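Local coordinates for protein amidase, hydantoinase/carbamoylase family (Burkholderia ambifaria, PDB 5TP4) that probably hydrolyses N-carbamoyl-L-amino acids to free L-amino acids, as a two-zinc amidase of the peptidase M20 family, at residues G218-V226 against D299-L310; G230-T238 against S281-V289. All blocks are in the same frame, centred on the assembly; numbering follows the deposited sequence. Where two conformers were deposited one is given.

Contact 1 of 2, residues G218-V226 against D299-L310. With EDO (1,2-ethanediol), chain T.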
loop_
_atom_site.group_PDB
_atom_site.type_symbol
_atom_site.label_atom_id
_atom_site.label_comp_id
_atom_site.label_asym_id
_atom_site.label_seq_id
_atom_site.Cartn_x
_atom_site.Cartn_y
_atom_site.Cartn_z
ATOM N N GLY B 218 19.198 7.318 -23.392
ATOM C CA GLY B 218 18.203 7.074 -22.364
ATOM C C GLY B 218 17.468 5.778 -22.656
ATOM O O GLY B 218 17.525 5.260 -23.777
ATOM N N GLN B 219 16.796 5.247 -21.635
ATOM C CA GLN B 219 16.135 3.950 -21.680
ATOM C C GLN B 219 14.784 4.028 -22.376
ATOM O O GLN B 219 14.139 5.075 -22.413
ATOM C CB GLN B 219 15.887 3.451 -20.258
ATOM C CG GLN B 219 17.151 3.127 -19.507
ATOM C CD GLN B 219 16.965 3.270 -18.022
ATOM O OE1 GLN B 219 16.294 4.189 -17.552
ATOM N NE2 GLN B 219 17.576 2.357 -17.271
ATOM N N ALA B 220 14.319 2.866 -22.855
ATOM C CA ALA B 220 12.888 2.667 -23.090
ATOM C C ALA B 220 12.211 2.351 -21.758
ATOM O O ALA B 220 12.747 1.589 -20.945
ATOM C CB ALA B 220 12.645 1.529 -24.078
ATOM N N ILE B 221 11.051 2.972 -21.516
ATOM C CA ILE B 221 10.361 2.903 -20.230
ATOM C C ILE B 221 8.906 2.523 -20.483
ATOM O O ILE B 221 8.260 3.086 -21.376
ATOM C CB ILE B 221 10.403 4.245 -19.476
ATOM C CG1 ILE B 221 11.821 4.816 -19.407
ATOM C CG2 ILE B 221 9.809 4.082 -18.048
ATOM C CD1 ILE B 221 11.852 6.222 -18.829
ATOM N N ARG B 222 8.376 1.619 -19.660
ATOM C CA ARG B 222 6.944 1.364 -19.590
ATOM C C ARG B 222 6.494 1.497 -18.144
ATOM O O ARG B 222 7.166 1.013 -17.230
ATOM C CB ARG B 222 6.577 -0.041 -20.101
ATOM C CG ARG B 222 7.160 -0.320 -21.476
ATOM C CD ARG B 222 6.420 0.459 -22.545
ATOM N NE ARG B 222 6.891 0.091 -23.887
ATOM C CZ ARG B 222 7.835 0.738 -24.574
ATOM N NH1 ARG B 222 8.424 1.815 -24.063
ATOM N NH2 ARG B 222 8.193 0.310 -25.782
ATOM N N TRP B 223 5.351 2.139 -17.951
ATOM C CA TRP B 223 4.671 2.178 -16.663
ATOM C C TRP B 223 3.378 1.396 -16.794
ATOM O O TRP B 223 2.604 1.635 -17.724
ATOM C CB TRP B 223 4.352 3.609 -16.254
ATOM C CG TRP B 223 5.466 4.316 -15.567
ATOM C CD1 TRP B 223 6.744 3.876 -15.385
ATOM C CD2 TRP B 223 5.376 5.590 -14.924
ATOM N NE1 TRP B 223 7.469 4.814 -14.661
ATOM C CE2 TRP B 223 6.648 5.873 -14.372
ATOM C CE3 TRP B 223 4.350 6.527 -14.777
ATOM C CZ2 TRP B 223 6.908 7.050 -13.672
ATOM C CZ3 TRP B 223 4.613 7.697 -14.072
ATOM C CH2 TRP B 223 5.882 7.950 -13.539
ATOM N N LEU B 224 3.165 0.463 -15.875
ATOM C CA LEU B 224 2.007 -0.415 -15.902
ATOM C C LEU B 224 1.239 -0.260 -14.598
ATOM O O LEU B 224 1.815 0.024 -13.543
ATOM C CB LEU B 224 2.435 -1.884 -16.081
ATOM C CG LEU B 224 3.453 -2.178 -17.198
ATOM C CD1 LEU B 224 3.724 -3.677 -17.265
ATOM C CD2 LEU B 224 2.926 -1.715 -18.496
ATOM N N ASP B 225 -0.069 -0.428 -14.692
ATOM C CA ASP B 225 -0.939 -0.580 -13.537
ATOM C C ASP B 225 -1.423 -2.014 -13.525
ATOM O O ASP B 225 -1.947 -2.498 -14.538
ATOM C CB ASP B 225 -2.157 0.345 -13.610
ATOM C CG ASP B 225 -1.794 1.796 -13.550
ATOM O OD1 ASP B 225 -0.847 2.150 -12.836
ATOM O OD2 ASP B 225 -2.479 2.591 -14.214
ATOM N N VAL B 226 -1.291 -2.677 -12.382
ATOM C CA VAL B 226 -1.743 -4.048 -12.227
ATOM C C VAL B 226 -2.812 -4.079 -11.145
ATOM O O VAL B 226 -2.635 -3.487 -10.073
ATOM C CB VAL B 226 -0.586 -4.996 -11.867
ATOM C CG1 VAL B 226 -1.096 -6.411 -11.822
ATOM C CG2 VAL B 226 0.557 -4.876 -12.876
ATOM N N ASP B 299 16.327 -1.033 -25.148
ATOM C CA ASP B 299 15.705 -1.244 -26.438
ATOM C C ASP B 299 14.192 -1.336 -26.266
ATOM O O ASP B 299 13.715 -1.988 -25.335
ATOM C CB ASP B 299 16.278 -2.526 -27.038
ATOM C CG ASP B 299 15.706 -2.843 -28.354
ATOM O OD1 ASP B 299 14.585 -3.372 -28.381
ATOM O OD2 ASP B 299 16.380 -2.560 -29.355
ATOM N N ASP B 300 13.439 -0.713 -27.175
ATOM C CA ASP B 300 11.982 -0.748 -27.038
ATOM C C ASP B 300 11.423 -2.137 -27.280
ATOM O O ASP B 300 10.432 -2.529 -26.647
ATOM C CB ASP B 300 11.334 0.240 -28.002
ATOM C CG ASP B 300 11.280 1.634 -27.433
ATOM O OD1 ASP B 300 10.344 1.933 -26.640
ATOM O OD2 ASP B 300 12.188 2.413 -27.772
ATOM N N ALA B 301 11.987 -2.869 -28.248
ATOM C CA ALA B 301 11.499 -4.220 -28.496
ATOM C C ALA B 301 11.698 -5.108 -27.277
ATOM O O ALA B 301 10.844 -5.948 -26.974
ATOM C CB ALA B 301 12.196 -4.834 -29.711
ATOM N N GLN B 302 12.831 -4.951 -26.581
ATOM C CA GLN B 302 13.097 -5.796 -25.420
ATOM C C GLN B 302 12.235 -5.397 -24.224
ATOM O O GLN B 302 11.810 -6.267 -23.453
ATOM C CB GLN B 302 14.574 -5.742 -25.030
ATOM C CG GLN B 302 15.536 -6.403 -26.013
ATOM C CD GLN B 302 15.154 -7.832 -26.353
ATOM O OE1 GLN B 302 14.960 -8.676 -25.472
ATOM N NE2 GLN B 302 15.031 -8.108 -27.645
ATOM N N VAL B 303 12.005 -4.095 -24.005
ATOM C CA VAL B 303 11.117 -3.749 -22.892
ATOM C C VAL B 303 9.703 -4.231 -23.196
ATOM O O VAL B 303 8.998 -4.712 -22.307
ATOM C CB VAL B 303 11.191 -2.239 -22.529
ATOM C CG1 VAL B 303 10.301 -1.343 -23.422
ATOM C CG2 VAL B 303 10.800 -2.033 -21.086
ATOM N N ASP B 304 9.286 -4.181 -24.463
ATOM C CA ASP B 304 7.984 -4.737 -24.823
ATOM C C ASP B 304 7.957 -6.246 -24.597
ATOM O O ASP B 304 6.944 -6.807 -24.150
ATOM C CB ASP B 304 7.659 -4.396 -26.283
ATOM C CG ASP B 304 7.319 -2.928 -26.483
ATOM O OD1 ASP B 304 7.048 -2.243 -25.477
ATOM O OD2 ASP B 304 7.309 -2.464 -27.650
ATOM N N ALA B 305 9.073 -6.921 -24.871
ATOM C CA ALA B 305 9.135 -8.358 -24.632
ATOM C C ALA B 305 9.011 -8.665 -23.149
ATOM O O ALA B 305 8.324 -9.621 -22.769
ATOM C CB ALA B 305 10.437 -8.934 -25.186
ATOM N N MET B 306 9.664 -7.866 -22.301
ATOM C CA MET B 306 9.499 -8.019 -20.859
ATOM C C MET B 306 8.033 -7.843 -20.461
ATOM O O MET B 306 7.508 -8.616 -19.650
ATOM C CB MET B 306 10.403 -7.017 -20.124
ATOM C CG MET B 306 11.870 -7.223 -20.410
ATOM S SD MET B 306 12.855 -5.828 -19.738
ATOM C CE MET B 306 12.451 -6.012 -18.012
ATOM N N GLU B 307 7.353 -6.840 -21.039
ATOM C CA GLU B 307 5.942 -6.622 -20.734
ATOM C C GLU B 307 5.105 -7.838 -21.105
ATOM O O GLU B 307 4.249 -8.286 -20.331
ATOM C CB GLU B 307 5.412 -5.395 -21.481
ATOM C CG GLU B 307 3.943 -5.194 -21.186
ATOM C CD GLU B 307 3.349 -4.002 -21.870
ATOM O OE1 GLU B 307 4.053 -2.983 -22.004
ATOM O OE2 GLU B 307 2.162 -4.101 -22.246
ATOM N N ARG B 308 5.293 -8.353 -22.323
ATOM C CA ARG B 308 4.492 -9.494 -22.742
ATOM C C ARG B 308 4.793 -10.728 -21.893
ATOM O O ARG B 308 3.884 -11.511 -21.595
ATOM C CB ARG B 308 4.712 -9.781 -24.224
ATOM C CG ARG B 308 4.145 -8.698 -25.125
ATOM C CD ARG B 308 4.112 -9.115 -26.617
ATOM N NE ARG B 308 5.375 -9.713 -27.084
ATOM C CZ ARG B 308 6.419 -9.015 -27.502
ATOM N NH1 ARG B 308 6.357 -7.700 -27.518
ATOM N NH2 ARG B 308 7.535 -9.623 -27.896
ATOM N N ALA B 309 6.067 -10.933 -21.518
ATOM C CA ALA B 309 6.409 -12.006 -20.576
ATOM C C ALA B 309 5.690 -11.834 -19.245
ATOM O O ALA B 309 5.214 -12.813 -18.651
ATOM C CB ALA B 309 7.924 -12.046 -20.340
ATOM N N LEU B 310 5.602 -10.603 -18.758
ATOM C CA LEU B 310 4.905 -10.359 -17.498
ATOM C C LEU B 310 3.411 -10.636 -17.639
ATOM O O LEU B 310 2.795 -11.255 -16.772
ATOM C CB LEU B 310 5.157 -8.926 -17.051
ATOM C CG LEU B 310 4.416 -8.514 -15.776
ATOM C CD1 LEU B 310 4.933 -9.331 -14.605
ATOM C CD2 LEU B 310 4.585 -7.017 -15.519
HETATM C C1 EDO T . 14.440 8.329 -22.271
HETATM O O1 EDO T . 15.038 7.526 -23.303
HETATM C C2 EDO T . 12.968 7.956 -22.122
HETATM O O2 EDO T . 12.251 8.261 -23.331
#

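Contact 2 of 2, residues G230-T238 against S281-V289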
loop_
_atom_site.group_PDB
_atom_site.type_symbol
_atom_site.label_atom_id
_atom_site.label_comp_id
_atom_site.label_asym_id
_atom_site.label_seq_id
_atom_site.Cartn_x
_atom_site.Cartn_y
_atom_site.Cartn_z
ATOM N N GLY B 230 -9.518 -11.020 -6.084
ATOM C CA GLY B 230 -9.833 -12.309 -5.500
ATOM C C GLY B 230 -11.142 -12.207 -4.746
ATOM O O GLY B 230 -12.081 -11.554 -5.178
ATOM N N VAL B 231 -11.197 -12.876 -3.600
ATOM C CA VAL B 231 -12.408 -12.921 -2.792
ATOM C C VAL B 231 -12.019 -12.500 -1.383
ATOM O O VAL B 231 -11.180 -13.155 -0.750
ATOM C CB VAL B 231 -13.055 -14.310 -2.807
ATOM C CG1 VAL B 231 -14.197 -14.388 -1.778
ATOM C CG2 VAL B 231 -13.562 -14.628 -4.230
ATOM N N ALA B 232 -12.689 -11.478 -0.832
ATOM C CA ALA B 232 -12.267 -10.888 0.453
ATOM C C ALA B 232 -13.049 -11.484 1.631
ATOM O O ALA B 232 -13.938 -10.867 2.217
ATOM C CB ALA B 232 -12.387 -9.366 0.411
ATOM N N ALA B 233 -12.631 -12.674 2.032
ATOM C CA ALA B 233 -13.316 -13.541 2.972
ATOM C C ALA B 233 -12.626 -13.443 4.328
ATOM O O ALA B 233 -11.510 -12.933 4.444
ATOM C CB ALA B 233 -13.323 -14.980 2.439
ATOM N N HIS B 234 -13.302 -13.919 5.360
ATOM C CA HIS B 234 -12.775 -13.749 6.709
ATOM C C HIS B 234 -11.522 -14.606 6.947
ATOM O O HIS B 234 -11.480 -15.794 6.603
ATOM C CB HIS B 234 -13.874 -14.097 7.712
ATOM C CG HIS B 234 -13.570 -13.702 9.122
ATOM N ND1 HIS B 234 -12.769 -14.458 9.948
ATOM C CD2 HIS B 234 -14.016 -12.667 9.875
ATOM C CE1 HIS B 234 -12.705 -13.893 11.137
ATOM N NE2 HIS B 234 -13.454 -12.804 11.123
ATOM N N ALA B 235 -10.506 -13.989 7.576
ATOM C CA ALA B 235 -9.198 -14.612 7.812
ATOM C C ALA B 235 -9.245 -15.800 8.758
ATOM O O ALA B 235 -8.303 -16.603 8.768
ATOM C CB ALA B 235 -8.208 -13.594 8.390
ATOM N N GLY B 236 -10.289 -15.925 9.567
ATOM C CA GLY B 236 -10.359 -17.024 10.519
ATOM C C GLY B 236 -11.359 -18.103 10.139
ATOM O O GLY B 236 -11.159 -19.269 10.475
ATOM N N THR B 237 -12.445 -17.738 9.455
ATOM C CA THR B 237 -13.500 -18.704 9.131
ATOM C C THR B 237 -13.267 -19.432 7.810
ATOM O O THR B 237 -14.040 -20.339 7.479
ATOM C CB THR B 237 -14.870 -18.018 9.019
ATOM O OG1 THR B 237 -14.848 -17.196 7.848
ATOM C CG2 THR B 237 -15.176 -17.155 10.239
ATOM N N THR B 238 -12.258 -19.040 7.033
ATOM C CA THR B 238 -12.074 -19.552 5.677
ATOM C C THR B 238 -10.860 -20.462 5.607
ATOM O O THR B 238 -9.726 -19.971 5.614
ATOM C CB THR B 238 -11.899 -18.393 4.700
ATOM O OG1 THR B 238 -12.945 -17.435 4.878
ATOM C CG2 THR B 238 -11.897 -18.904 3.243
ATOM N N SER B 281 -8.439 -4.876 5.766
ATOM C CA SER B 281 -8.505 -5.057 7.206
ATOM C C SER B 281 -7.665 -6.268 7.579
ATOM O O SER B 281 -7.437 -7.169 6.770
ATOM C CB SER B 281 -9.944 -5.204 7.715
ATOM O OG SER B 281 -10.624 -6.261 7.079
ATOM N N ARG B 282 -7.152 -6.249 8.816
ATOM C CA ARG B 282 -6.197 -7.274 9.234
ATOM C C ARG B 282 -6.780 -8.678 9.180
ATOM O O ARG B 282 -6.043 -9.647 8.951
ATOM C CB ARG B 282 -5.724 -7.008 10.660
ATOM C CG ARG B 282 -4.915 -5.753 10.826
ATOM C CD ARG B 282 -4.708 -5.506 12.311
ATOM N NE ARG B 282 -3.767 -4.425 12.537
ATOM C CZ ARG B 282 -2.459 -4.597 12.672
ATOM N NH1 ARG B 282 -1.939 -5.819 12.602
ATOM N NH2 ARG B 282 -1.675 -3.542 12.867
ATOM N N ASN B 283 -8.080 -8.829 9.431
ATOM C CA ASN B 283 -8.665 -10.163 9.484
ATOM C C ASN B 283 -9.541 -10.455 8.267
ATOM O O ASN B 283 -10.475 -11.259 8.343
ATOM C CB ASN B 283 -9.447 -10.369 10.779
ATOM C CG ASN B 283 -10.572 -9.379 10.958
ATOM O OD1 ASN B 283 -10.667 -8.374 10.232
ATOM N ND2 ASN B 283 -11.441 -9.657 11.944
ATOM N N THR B 284 -9.225 -9.834 7.140
ATOM C CA THR B 284 -9.913 -10.105 5.885
ATOM C C THR B 284 -8.892 -10.435 4.808
ATOM O O THR B 284 -7.937 -9.679 4.599
ATOM C CB THR B 284 -10.765 -8.907 5.471
ATOM O OG1 THR B 284 -11.637 -8.565 6.559
ATOM C CG2 THR B 284 -11.631 -9.272 4.276
ATOM N N ILE B 285 -9.103 -11.571 4.132
ATOM C CA ILE B 285 -8.307 -11.907 2.954
ATOM C C ILE B 285 -8.384 -10.790 1.919
ATOM O O ILE B 285 -9.451 -10.210 1.672
ATOM C CB ILE B 285 -8.811 -13.243 2.379
ATOM C CG1 ILE B 285 -8.616 -14.350 3.427
ATOM C CG2 ILE B 285 -8.142 -13.573 0.997
ATOM C CD1 ILE B 285 -9.532 -15.549 3.216
ATOM N N ALA B 286 -7.243 -10.497 1.287
ATOM C CA ALA B 286 -7.195 -9.476 0.240
ATOM C C ALA B 286 -8.003 -9.925 -0.972
ATOM O O ALA B 286 -7.738 -10.989 -1.540
ATOM C CB ALA B 286 -5.746 -9.197 -0.160
ATOM N N GLY B 287 -8.996 -9.121 -1.352
ATOM C CA GLY B 287 -9.753 -9.371 -2.566
ATOM C C GLY B 287 -9.414 -8.406 -3.689
ATOM O O GLY B 287 -9.895 -8.585 -4.810
ATOM N N ASP B 288 -8.632 -7.368 -3.411
ATOM C CA ASP B 288 -8.419 -6.283 -4.376
ATOM C C ASP B 288 -7.047 -5.690 -4.088
ATOM O O ASP B 288 -6.870 -5.003 -3.073
ATOM C CB ASP B 288 -9.526 -5.221 -4.246
ATOM C CG ASP B 288 -9.471 -4.146 -5.319
ATOM O OD1 ASP B 288 -8.640 -4.232 -6.242
ATOM O OD2 ASP B 288 -10.283 -3.188 -5.225
ATOM N N VAL B 289 -6.074 -5.983 -4.947
ATOM C CA VAL B 289 -4.696 -5.540 -4.755
ATOM C C VAL B 289 -4.271 -4.805 -6.010
ATOM O O VAL B 289 -4.509 -5.290 -7.123
ATOM C CB VAL B 289 -3.735 -6.712 -4.499
ATOM C CG1 VAL B 289 -2.308 -6.177 -4.342
ATOM C CG2 VAL B 289 -4.162 -7.518 -3.247
#

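Contact 1 of 2, residues G218-V226 against D299-L310
Arg222 leaves strand 220-226 with CG anti to its carbonyl carbon (chi1 -52°) and bends at chi2 (-73°), turning the guanidinium back along the strand to Asp300 and Asp304 on the first turns of helix 300-310. Each aspartate offers one oxygen to two nitrogens. Asp300 OD1 is gripped end-on, 2.8 Å from Arg222 NH2 and 3.2 Å from Arg222 NH1, with the planes nearly coplanar; Asp304 OD1 is gripped side-on, 2.8 Å from both Arg222 NE and Arg222 NH2, its carboxylate turned out of the guanidinium plane. Arg222 NH1 also donates to Ile221 O, 3.0 Å away, which helps fix the group's rotation. Over one face, Val303 CG1 lies 3.4 Å from Arg222 CZ, a branched apolar residue suited to a flat group bonded round its edge. Small Ala220 lets the helix start come close, its CB 3.8 Å from Val303 CG1. Leu224 CD1 and Leu310 CD2 meet tip to tip at 3.9 Å. A helix thus packs on a sheet face, in the smaller domain through which M20 enzymes generally dimerise. Two carboxylates more than offset the charge of one buried guanidinium and probably favour its protonated form, and their bonds pin the helix start to the sheet.

Contact 2 of 2, residues G230-T238 against S281-V289
Ile285 fits its branches against the backbone of residues 231-233, which runs antiparallel to its own. Its CB lies 3.4 Å from Ala233 O, the oxygen that also accepts from Ile285 N at 2.8 Å. Ile285 CG2 turns to Val231 O, 3.5 Å away, whereas CG1, anti to the carbonyl carbon (chi1 -62°), carries on past Ala233 O. At the tip, Ile285 CD1 reaches Ala233 CB at 3.9 Å and Thr238 CB at 4.0 Å, so the branch at CB lets one residue lie along the peptides from Val231 to Ala233. Either side of the Ile285 bond, Gly230 N donates to Gly287 O and Ala235 N to Asn283 O, each 2.8 Å long; His234 and Thr284 form a single beta bridge. Gly287, without a side chain, lets its CA lie close against Val231 and Ala232. Ala232, centre of an inverse gamma turn, brings its CA to 3.1 Å from Ile285 O in a CA-H...O contact. Asn283 O stands over the centre of one face of the His234 imidazole, whose ND1 accepts from Gly236 N at 2.9 Å and so holds the ring against the following loop. Thr238 OG1 donates to His234 O in the carbonyl plane, tying Thr238 back to His234. The paired loops lie at the outer end of the sheet, in the domain M20 enzymes generally use for dimerisation: Thr237 hydrogen-bonds to Gln201, and Arg282 forms a salt bridge with Asp225, both of the second subunit. Residues 230-238 follow strand 212-229, residues 281-287 lead into strand 288-297, and Ala286 and Val289 pack on Tyr247 of helix 246-262.

Overall arrangement
From the N terminus, the chain enters contact 1 on strand 212-229 and passes directly into contact 2 through residues 230-238. It then forms helix 246-262 and strand 269-277 before 281-289 returns to close the inner loop of contact 2. Strand 288-297 leads back alongside strand 212-229 to helix 300-321, whose first turns close the wider loop of contact 1. The smaller closure thus lies wholly within the larger, and the two do not cross. Their centres are about 32 Å apart: contact 1 seats a helix on the sheet, contact 2 joins loops beyond its strands, and both border the second subunit.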